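Local coordinates for uncharacterized protein (Deinococcus radiodurans, PDB 3NQN), which is of unknown function but binds calcium ions and probably adopts a Bet v 1-like fold, at residues L41-G45 against E46-G50; V132-A135 against A136-L140; A144-L147 against P148-L151. All blocks are in the same frame, centred on the assembly; numbering follows the deposited sequence. Where two conformers were deposited one is given.

Contact 1 of 3, residues L41-G45 against E46-G50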
loop_
_atom_site.group_PDB
_atom_site.type_symbol
_atom_site.label_atom_id
_atom_site.label_comp_id
_atom_site.label_asym_id
_atom_site.label_seq_id
_atom_site.Cartn_x
_atom_site.Cartn_y
_atom_site.Cartn_z
ATOM N N LEU A 41 7.928 8.810 4.976
ATOM C CA LEU A 41 9.363 9.032 4.921
ATOM C C LEU A 41 10.011 8.534 6.206
ATOM O O LEU A 41 9.519 8.806 7.307
ATOM C CB LEU A 41 9.633 10.517 4.721
ATOM C CG LEU A 41 10.949 10.975 4.116
ATOM C CD1 LEU A 41 11.290 10.226 2.815
ATOM C CD2 LEU A 41 10.854 12.485 3.866
ATOM N N ASP A 42 11.070 7.746 6.069
ATOM C CA ASP A 42 11.819 7.288 7.222
ATOM C C ASP A 42 13.259 6.946 6.817
ATOM O O ASP A 42 13.571 6.837 5.615
ATOM C CB ASP A 42 11.135 6.075 7.856
ATOM C CG ASP A 42 11.548 5.860 9.308
ATOM O OD1 ASP A 42 12.017 6.832 9.958
ATOM O OD2 ASP A 42 11.391 4.726 9.801
ATOM N N SER A 43 14.127 6.783 7.819
ATOM C CA SER A 43 15.546 6.487 7.590
ATOM C C SER A 43 16.203 5.889 8.814
ATOM O O SER A 43 15.827 6.205 9.942
ATOM C CB SER A 43 16.302 7.763 7.223
ATOM O OG SER A 43 17.700 7.515 7.142
ATOM N N ASP A 44 17.222 5.059 8.581
ATOM C CA ASP A 44 18.023 4.471 9.659
ATOM C C ASP A 44 19.440 5.069 9.658
ATOM O O ASP A 44 20.341 4.550 10.320
ATOM C CB ASP A 44 18.092 2.938 9.508
ATOM C CG ASP A 44 18.663 2.496 8.148
ATOM O OD1 ASP A 44 19.105 3.367 7.366
ATOM O OD2 ASP A 44 18.660 1.280 7.869
ATOM N N GLY A 45 19.630 6.157 8.908
ATOM C CA GLY A 45 20.944 6.807 8.801
ATOM C C GLY A 45 21.738 6.301 7.607
ATOM O O GLY A 45 22.603 7.009 7.089
ATOM N N GLU A 46 21.403 5.094 7.143
ATOM C CA GLU A 46 22.073 4.467 6.006
ATOM C C GLU A 46 21.265 4.620 4.721
ATOM O O GLU A 46 21.814 4.873 3.661
ATOM C CB GLU A 46 22.303 2.984 6.290
ATOM C CG GLU A 46 23.412 2.728 7.314
ATOM C CD GLU A 46 24.782 3.104 6.773
ATOM O OE1 GLU A 46 25.359 2.301 6.004
ATOM O OE2 GLU A 46 25.280 4.200 7.115
ATOM N N GLN A 47 19.967 4.393 4.817
ATOM C CA GLN A 47 19.095 4.540 3.695
ATOM C C GLN A 47 17.891 5.375 4.078
ATOM O O GLN A 47 17.588 5.549 5.260
ATOM C CB GLN A 47 18.642 3.163 3.192
ATOM C CG GLN A 47 19.802 2.249 2.831
ATOM C CD GLN A 47 19.361 0.887 2.325
ATOM O OE1 GLN A 47 18.181 0.533 2.384
ATOM N NE2 GLN A 47 20.316 0.113 1.831
ATOM N N VAL A 48 17.247 5.924 3.067
ATOM C CA VAL A 48 16.019 6.684 3.231
ATOM C C VAL A 48 14.951 6.010 2.372
ATOM O O VAL A 48 15.252 5.511 1.268
ATOM C CB VAL A 48 16.201 8.167 2.784
ATOM C CG1 VAL A 48 14.872 8.923 2.845
ATOM C CG2 VAL A 48 17.265 8.867 3.649
ATOM N N TRP A 49 13.725 5.959 2.870
ATOM C CA TRP A 49 12.636 5.335 2.116
ATOM C C TRP A 49 11.287 5.994 2.373
ATOM O O TRP A 49 11.113 6.750 3.338
ATOM C CB TRP A 49 12.559 3.830 2.393
ATOM C CG TRP A 49 12.323 3.465 3.837
ATOM C CD1 TRP A 49 11.118 3.225 4.442
ATOM C CD2 TRP A 49 13.322 3.274 4.843
ATOM N NE1 TRP A 49 11.309 2.909 5.772
ATOM C CE2 TRP A 49 12.650 2.933 6.043
ATOM C CE3 TRP A 49 14.719 3.372 4.854
ATOM C CZ2 TRP A 49 13.331 2.679 7.233
ATOM C CZ3 TRP A 49 15.392 3.125 6.040
ATOM C CH2 TRP A 49 14.697 2.781 7.214
ATOM N N GLY A 50 10.336 5.698 1.497
ATOM C CA GLY A 50 9.020 6.276 1.581
ATOM C C GLY A 50 8.217 5.889 0.371
ATOM O O GLY A 50 8.501 4.878 -0.266
HETATM O O HOH W 1 9.858 3.134 8.342
#
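The indole of Trp-49 lies with one face against the backbone of Asp-42 and Ser-43 on strand 41-43. This is a beta hairpin, strand 41-43 turning back into strand 47-56 at the edge of the antiparallel sheet. Ser-43 CA makes a CH-pi contact 4.1 Å from the centroid of the six-membered ring of Trp-49, and Asp-42 O sits over the same face. Trp-49 CG stands between its own N and carbonyl carbon (chi1 60°), which folds the ring back over the partner strand. Asp-42 and Trp-49 form the hydrogen-bonded pair, with Trp-49 N reaching Asp-42 O at 2.9 Å, and a water bridges Asp-42 OD2 and Trp-49 NE1. Without the indole, as with an alanine here, the Asp-42 and Ser-43 backbone would probably lose its cover, the water its NE1 donor and Arg-67 its cation-pi partner. Beyond Ser-43 the turn is held by side-chain oxygens. Ser-43 OG accepts from Gly-45 N, which makes an ST turn, and donates to Gln-47 O. Asp-44 OD1 takes two amides, Glu-46 N from above the carboxylate plane and Gln-47 N, at 2.9 Å, nearly along its C-O axis.

Contact 2 of 3, residues V132-A135 against A136-L140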
loop_
_atom_site.group_PDB
_atom_site.type_symbol
_atom_site.label_atom_id
_atom_site.label_comp_id
_atom_site.label_asym_id
_atom_site.label_seq_id
_atom_site.Cartn_x
_atom_site.Cartn_y
_atom_site.Cartn_z
ATOM N N VAL A 132 -2.615 5.718 -16.567
ATOM C CA VAL A 132 -1.529 5.476 -15.589
ATOM C C VAL A 132 -0.274 6.317 -15.867
ATOM O O VAL A 132 0.316 6.856 -14.930
ATOM C CB VAL A 132 -1.133 3.981 -15.468
ATOM C CG1 VAL A 132 0.138 3.827 -14.595
ATOM C CG2 VAL A 132 -2.289 3.159 -14.889
ATOM N N GLN A 133 0.151 6.412 -17.133
ATOM C CA GLN A 133 1.335 7.206 -17.479
ATOM C C GLN A 133 1.140 8.686 -17.142
ATOM O O GLN A 133 2.024 9.327 -16.576
ATOM C CB GLN A 133 1.670 7.049 -18.957
ATOM C CG GLN A 133 2.152 5.658 -19.326
ATOM C CD GLN A 133 2.434 5.515 -20.803
ATOM O OE1 GLN A 133 2.220 6.443 -21.582
ATOM N NE2 GLN A 133 2.926 4.354 -21.197
ATOM N N ALA A 134 -0.028 9.215 -17.487
ATOM C CA ALA A 134 -0.348 10.618 -17.216
ATOM C C ALA A 134 -0.358 10.903 -15.712
ATOM O O ALA A 134 0.175 11.910 -15.255
ATOM C CB ALA A 134 -1.706 10.982 -17.838
ATOM N N ALA A 135 -0.970 10.008 -14.953
ATOM C CA ALA A 135 -1.096 10.174 -13.517
ATOM C C ALA A 135 0.273 10.123 -12.847
ATOM O O ALA A 135 0.574 10.938 -11.974
ATOM C CB ALA A 135 -2.010 9.092 -12.945
ATOM N N ALA A 136 1.085 9.149 -13.243
ATOM C CA ALA A 136 2.425 8.979 -12.678
ATOM C C ALA A 136 3.296 10.183 -13.012
ATOM O O ALA A 136 4.110 10.621 -12.192
ATOM C CB ALA A 136 3.070 7.697 -13.199
ATOM N N GLY A 137 3.123 10.718 -14.218
ATOM C CA GLY A 137 3.847 11.918 -14.634
ATOM C C GLY A 137 3.503 13.113 -13.778
ATOM O O GLY A 137 4.377 13.896 -13.421
ATOM N N ARG A 138 2.220 13.246 -13.433
ATOM C CA ARG A 138 1.759 14.339 -12.592
ATOM C C ARG A 138 2.307 14.222 -11.200
ATOM O O ARG A 138 2.627 15.232 -10.574
ATOM C CB ARG A 138 0.226 14.372 -12.522
ATOM C CG ARG A 138 -0.433 14.951 -13.747
ATOM C CD ARG A 138 -1.915 15.254 -13.481
ATOM N NE ARG A 138 -2.732 14.037 -13.444
ATOM C CZ ARG A 138 -3.294 13.473 -14.516
ATOM N NH1 ARG A 138 -3.129 14.007 -15.727
ATOM N NH2 ARG A 138 -4.024 12.372 -14.382
ATOM N N THR A 139 2.361 12.986 -10.688
ATOM C CA THR A 139 2.914 12.710 -9.359
ATOM C C THR A 139 4.386 13.117 -9.275
ATOM O O THR A 139 4.815 13.775 -8.316
ATOM C CB THR A 139 2.796 11.218 -9.016
ATOM O OG1 THR A 139 1.407 10.875 -8.883
ATOM C CG2 THR A 139 3.558 10.879 -7.694
ATOM N N LEU A 140 5.158 12.722 -10.271
ATOM C CA LEU A 140 6.572 13.030 -10.289
ATOM C C LEU A 140 6.836 14.539 -10.339
ATOM O O LEU A 140 7.688 15.045 -9.614
ATOM C CB LEU A 140 7.258 12.332 -11.467
ATOM C CG LEU A 140 7.325 10.798 -11.441
ATOM C CD1 LEU A 140 8.260 10.330 -12.542
ATOM C CD2 LEU A 140 7.796 10.257 -10.095
#
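Arg-138 folds back along its own helix, laying the guanidinium over the preceding turn at Ala-134 and Ala-135. These are van der Waals contacts: Ala-134 O lies 3.8 Å from the guanidinium plane of Arg-138, over its centre. Arg-138 NH2 comes 3.8 Å from Ala-135 CA, and NH1 of the same group approaches Ala-134 CB. The chain already runs back along the helix from CB onward, and the bend at chi3 (-74°) drops the guanidinium onto the backbone. The aliphatic part joins in, with Arg-138 CG 3.4 Å from Ala-134 O. The small methyls of the two alanines probably help the flat group to come down this close.

Backbone hydrogen bonds make up the second kind of contact. Ala-136, Gly-137, Arg-138 and Thr-139 each donate N-H to the carbonyl four residues earlier, from Val-132 O to Ala-135 O, an unbroken alpha-helical ladder within the long helix 122-153, which packs across the sheet, consistent with the C-terminal helix of the Bet v 1-like clan. Ala-134 O thus accepts from Arg-138 N at 3.0 Å while also lying under that residue's guanidinium.

Other contacts join the helix to its surroundings. Thr-139 OG1 is hydrogen-bonded to Leu-53 O of strand 47-56, and the methyl of Ala-135 rests on Val-54 and Val-56. Leu-140 packs on Phe-111 and Ala-113 of strand 104-114, whereas Val-132 meets Leu-58 of the second subunit.

Contact 3 of 3, residues A144-L147 against P148-L151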
loop_
_atom_site.group_PDB
_atom_site.type_symbol
_atom_site.label_atom_id
_atom_site.label_comp_id
_atom_site.label_asym_id
_atom_site.label_seq_id
_atom_site.Cartn_x
_atom_site.Cartn_y
_atom_site.Cartn_z
ATOM N N ALA A 144 8.553 17.055 -7.503
ATOM C CA ALA A 144 9.764 17.735 -7.977
ATOM C C ALA A 144 9.607 19.263 -7.861
ATOM O O ALA A 144 10.465 19.954 -7.302
ATOM C CB ALA A 144 10.062 17.334 -9.425
ATOM N N LYS A 145 8.479 19.761 -8.340
ATOM C CA LYS A 145 8.204 21.186 -8.313
ATOM C C LYS A 145 8.084 21.769 -6.917
ATOM O O LYS A 145 8.370 22.944 -6.728
ATOM C CB LYS A 145 6.958 21.495 -9.116
ATOM C CG LYS A 145 7.162 21.366 -10.634
ATOM C CD LYS A 145 5.861 21.655 -11.355
ATOM C CE LYS A 145 5.989 21.426 -12.851
ATOM N NZ LYS A 145 4.657 21.488 -13.521
ATOM N N ALA A 146 7.686 20.953 -5.934
ATOM C CA ALA A 146 7.527 21.448 -4.562
ATOM C C ALA A 146 8.812 21.340 -3.723
ATOM O O ALA A 146 8.873 21.873 -2.621
ATOM C CB ALA A 146 6.344 20.706 -3.846
ATOM N N LEU A 147 9.835 20.675 -4.246
ATOM C CA LEU A 147 11.069 20.458 -3.473
ATOM C C LEU A 147 11.738 21.723 -2.939
ATOM O O LEU A 147 12.153 21.748 -1.796
ATOM C CB LEU A 147 12.095 19.610 -4.247
ATOM C CG LEU A 147 11.999 18.115 -4.061
ATOM C CD1 LEU A 147 13.065 17.403 -4.914
ATOM C CD2 LEU A 147 12.138 17.733 -2.570
ATOM N N PRO A 148 11.883 22.765 -3.776
ATOM C CA PRO A 148 12.517 23.967 -3.229
ATOM C C PRO A 148 11.776 24.523 -1.997
ATOM O O PRO A 148 12.404 24.902 -1.021
ATOM C CB PRO A 148 12.471 24.945 -4.401
ATOM C CG PRO A 148 12.562 24.025 -5.634
ATOM C CD PRO A 148 11.756 22.812 -5.249
ATOM N N GLU A 149 10.453 24.562 -2.074
ATOM C CA GLU A 149 9.611 24.996 -0.972
ATOM C C GLU A 149 9.859 24.109 0.258
ATOM O O GLU A 149 10.091 24.605 1.366
ATOM C CB GLU A 149 8.132 24.901 -1.398
ATOM C CG GLU A 149 7.124 25.364 -0.331
ATOM C CD GLU A 149 5.679 25.207 -0.773
ATOM O OE1 GLU A 149 5.335 24.165 -1.401
ATOM O OE2 GLU A 149 4.873 26.118 -0.468
ATOM N N GLY A 150 9.873 22.791 0.033
ATOM C CA GLY A 150 10.080 21.818 1.105
ATOM C C GLY A 150 11.429 21.910 1.771
ATOM O O GLY A 150 11.517 21.890 2.990
ATOM N N LEU A 151 12.497 21.973 0.982
ATOM C CA LEU A 151 13.810 22.125 1.563
ATOM C C LEU A 151 13.919 23.447 2.326
ATOM O O LEU A 151 14.467 23.485 3.419
ATOM C CB LEU A 151 14.928 22.001 0.513
ATOM C CG LEU A 151 15.486 20.575 0.384
ATOM C CD1 LEU A 151 14.512 19.668 -0.354
ATOM C CD2 LEU A 151 16.776 20.588 -0.291
#
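Leu-147 and Leu-151, one turn apart, lean obliquely across each other on the same side of the helix, and Leu-147 CD2 comes 3.8 Å from Leu-151 CD1. The Leu-151 chain also curls back over the preceding turn, placing Leu-151 CD1 3.5 Å from Leu-147 O. That carbonyl is gripped by Leu-151 N at 2.8 Å in an almost straight bond, with an N-H...O angle of 177°. Together the two leucines face the sheet, Leu-147 on Phe-109 and Phe-111, Leu-151 on Phe-107, Phe-10 and Leu-12, while the ring of Pro-148, turned to a neighbouring side of the helix, touches Gln-8 and Phe-10.

Pro-148 CD lies close to Leu-147 CB at 3.4 Å, as the peptide link between them dictates in large part. Pro-148 CD also stands 3.7 Å from Ala-144 O, in the place where an amide hydrogen would otherwise point. Lacking that bond, Ala-144 O accepts instead from Leu-147 N at 3.2 Å and from Gln-8 NE2; Glu-149 N likewise makes no bond to the carbonyl four residues back.

Glu-149 leaves the helix on another side, CG anti to the backbone N (chi1 -179°) and the extended chain carrying OE1 to a salt bridge with Arg-36. Regular bonding resumes at Gly-150 N, which reaches Ala-146 O at 3.0 Å. Together these features mark a proline kink in an amphipathic helix, here the long C-terminal helix laid against the antiparallel sheet, consistent with a Bet v 1-like fold.

Contact 1 comes first along the chain, at the hairpin of strands 41-43 and 47-56; contacts 2 and 3 follow in that order on the single helix 122-153. The centres of contacts 2 and 3 are about 18 Å apart, with the proline kink in the later one. Contact 1 lies about 24 Å from contact 2 and about 19 Å from contact 3, centre to centre, and touches neither. Strand 47-56 links the regions: it begins in the hairpin, and its farther part packs against the helix at contact 2. Both helix contacts meet strand 104-114; contact 3 also packs on outermost strand 5-13, while 47-56 lies one in from the other edge, consistent with a Bet v 1-like fold.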